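Local coordinates for salmonella typhimurium DB7155 bacteriophage DET7 tailspike (Bacteriophage, PDB 2V5I), which is the receptor-binding tailspike of a Salmonella phage, and probably binds and hydrolyses the host's O-antigen polysaccharide, at residues 43-48 and 68-73. Residues are numbered along the deposited sequence; the frame is centred on the assembly and turned at random.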
loop_
_atom_site.group_PDB
_atom_site.type_symbol
_atom_site.label_atom_id
_atom_site.label_comp_id
_atom_site.label_asym_id
_atom_site.label_seq_id
_atom_site.Cartn_x
_atom_site.Cartn_y
_atom_site.Cartn_z
ATOM N N ASP A 43 26.552 -3.346 -33.584
ATOM C CA ASP A 43 26.843 -4.759 -33.621
ATOM C C ASP A 43 28.270 -5.125 -33.141
ATOM O O ASP A 43 28.551 -6.302 -32.857
ATOM C CB ASP A 43 26.541 -5.362 -34.995
ATOM C CG ASP A 43 27.337 -4.763 -36.149
ATOM O OD1 ASP A 43 27.774 -3.607 -36.092
ATOM O OD2 ASP A 43 27.517 -5.511 -37.169
ATOM N N ILE A 44 29.097 -4.099 -32.932
ATOM C CA ILE A 44 30.462 -4.241 -32.479
ATOM C C ILE A 44 30.720 -3.182 -31.430
ATOM O O ILE A 44 30.071 -2.143 -31.439
ATOM C CB ILE A 44 31.485 -4.128 -33.636
ATOM C CG1 ILE A 44 31.350 -2.810 -34.403
ATOM C CG2 ILE A 44 31.326 -5.297 -34.594
ATOM C CD1 ILE A 44 32.670 -2.482 -35.195
ATOM N N ASN A 45 31.606 -3.483 -30.482
ATOM C CA ASN A 45 31.974 -2.497 -29.493
ATOM C C ASN A 45 32.543 -1.252 -30.185
ATOM O O ASN A 45 33.282 -1.365 -31.171
ATOM C CB ASN A 45 33.006 -3.017 -28.498
ATOM C CG ASN A 45 32.455 -4.029 -27.526
ATOM O OD1 ASN A 45 31.236 -4.201 -27.345
ATOM N ND2 ASN A 45 33.368 -4.733 -26.866
ATOM N N TYR A 46 32.272 -0.087 -29.596
ATOM C CA TYR A 46 32.718 1.186 -30.120
ATOM C C TYR A 46 33.385 1.968 -29.026
ATOM O O TYR A 46 32.778 2.263 -28.008
ATOM C CB TYR A 46 31.575 2.006 -30.673
ATOM C CG TYR A 46 32.025 3.263 -31.385
ATOM C CD1 TYR A 46 32.612 3.201 -32.652
ATOM C CD2 TYR A 46 31.886 4.507 -30.800
ATOM C CE1 TYR A 46 32.971 4.331 -33.343
ATOM C CE2 TYR A 46 32.274 5.656 -31.472
ATOM C CZ TYR A 46 32.852 5.546 -32.741
ATOM O OH TYR A 46 33.183 6.690 -33.459
ATOM N N ASN A 47 34.687 2.219 -29.224
ATOM C CA ASN A 47 35.501 2.967 -28.288
ATOM C C ASN A 47 35.478 4.448 -28.642
ATOM O O ASN A 47 35.970 4.842 -29.718
ATOM C CB ASN A 47 36.928 2.364 -28.352
ATOM C CG ASN A 47 36.922 0.846 -27.995
ATOM O OD1 ASN A 47 37.029 0.512 -26.829
ATOM N ND2 ASN A 47 36.715 -0.059 -29.013
ATOM N N PHE A 48 34.815 5.267 -27.806
ATOM C CA PHE A 48 34.622 6.703 -28.112
ATOM C C PHE A 48 35.621 7.577 -27.358
ATOM O O PHE A 48 36.181 7.179 -26.346
ATOM C CB PHE A 48 33.158 7.141 -27.861
ATOM C CG PHE A 48 32.741 7.129 -26.412
ATOM C CD1 PHE A 48 32.232 5.987 -25.816
ATOM C CD2 PHE A 48 32.895 8.263 -25.611
ATOM C CE1 PHE A 48 31.862 5.987 -24.492
ATOM C CE2 PHE A 48 32.531 8.258 -24.296
ATOM C CZ PHE A 48 32.040 7.107 -23.706
ATOM N N LYS A 68 28.841 -2.646 -26.800
ATOM C CA LYS A 68 29.075 -1.599 -25.799
ATOM C C LYS A 68 29.668 -0.343 -26.390
ATOM O O LYS A 68 30.422 -0.425 -27.358
ATOM C CB LYS A 68 30.030 -2.083 -24.740
ATOM C CG LYS A 68 29.660 -3.383 -24.073
ATOM C CD LYS A 68 30.739 -3.801 -23.072
ATOM C CE LYS A 68 30.369 -5.045 -22.291
ATOM N NZ LYS A 68 31.323 -5.245 -21.131
ATOM N N PHE A 69 29.379 0.786 -25.731
ATOM C CA PHE A 69 30.074 2.049 -25.945
ATOM C C PHE A 69 31.073 2.226 -24.793
ATOM O O PHE A 69 30.679 2.316 -23.632
ATOM C CB PHE A 69 29.140 3.270 -25.949
ATOM C CG PHE A 69 28.168 3.299 -27.094
ATOM C CD1 PHE A 69 28.613 3.335 -28.413
ATOM C CD2 PHE A 69 26.805 3.427 -26.857
ATOM C CE1 PHE A 69 27.691 3.380 -29.488
ATOM C CE2 PHE A 69 25.885 3.438 -27.942
ATOM C CZ PHE A 69 26.327 3.425 -29.232
ATOM N N ILE A 70 32.369 2.229 -25.129
ATOM C CA ILE A 70 33.424 2.254 -24.158
ATOM C C ILE A 70 34.227 3.554 -24.272
ATOM O O ILE A 70 34.755 3.891 -25.344
ATOM C CB ILE A 70 34.370 1.026 -24.354
ATOM C CG1 ILE A 70 33.559 -0.304 -24.346
ATOM C CG2 ILE A 70 35.473 1.022 -23.318
ATOM C CD1 ILE A 70 34.307 -1.488 -24.842
ATOM N N GLY A 71 34.405 4.237 -23.157
ATOM C CA GLY A 71 35.205 5.458 -23.157
ATOM C C GLY A 71 35.122 6.172 -21.831
ATOM O O GLY A 71 34.225 5.880 -21.031
ATOM N N ASP A 72 36.037 7.116 -21.606
ATOM C CA ASP A 72 35.991 7.988 -20.453
ATOM C C ASP A 72 35.405 9.289 -20.952
ATOM O O ASP A 72 35.825 9.791 -21.989
ATOM C CB ASP A 72 37.368 8.256 -19.861
ATOM C CG ASP A 72 37.982 7.066 -19.200
ATOM O OD1 ASP A 72 37.246 6.149 -18.785
ATOM O OD2 ASP A 72 39.258 7.012 -19.106
ATOM N N GLY A 73 34.436 9.854 -20.251
ATOM C CA GLY A 73 33.864 11.134 -20.688
ATOM C C GLY A 73 32.513 10.966 -21.363
ATOM O O GLY A 73 31.887 9.922 -21.255
HETATM O O HOH W 1 37.629 7.776 -23.984
#
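F48 sets one face of its ring against G71 CA, with F69 C and G73 O at its edge, and the path of this side chain shows how one aromatic can bind neighbouring turns of a solenoid. From CB, CG sits between the backbone N and the carbonyl carbon (chi1 68°), which swings the ring toward the adjacent segment. CD1 comes 3.3 Å from I70 O, the oxygen that accepts the hydrogen bond from F48 N at 2.8 Å. CE1 then reaches the next peptide, 3.4 Å from G71 N, and also touches F69 CB. CZ lies 3.6 Å from G71 CA, which packs over one ring face as a CH-pi contact 3.8 Å from the centroid, while on the other branch CE2 meets G73 O near the ring plane. M91 and L75 add further apolar contacts to this buried ring.

The backbones run parallel, with Y46 beside F69 and N47 beside I70. Y46 N donates to K68 O, and Y46 O accepts a hydrogen bond from I70 N that is almost straight (171° at the hydrogen). N45 extends the pattern with its side chain: OD1 accepts one from K68 N at 2.9 Å, the donor tilted 30° from the amide plane. Beyond F48, a water accepts from D72 N and donates to F48 O. Strand 85-92 carries the pairing on beyond F69, so successive rungs stack in parallel as in the right-handed beta-helix of P22-like tailspikes.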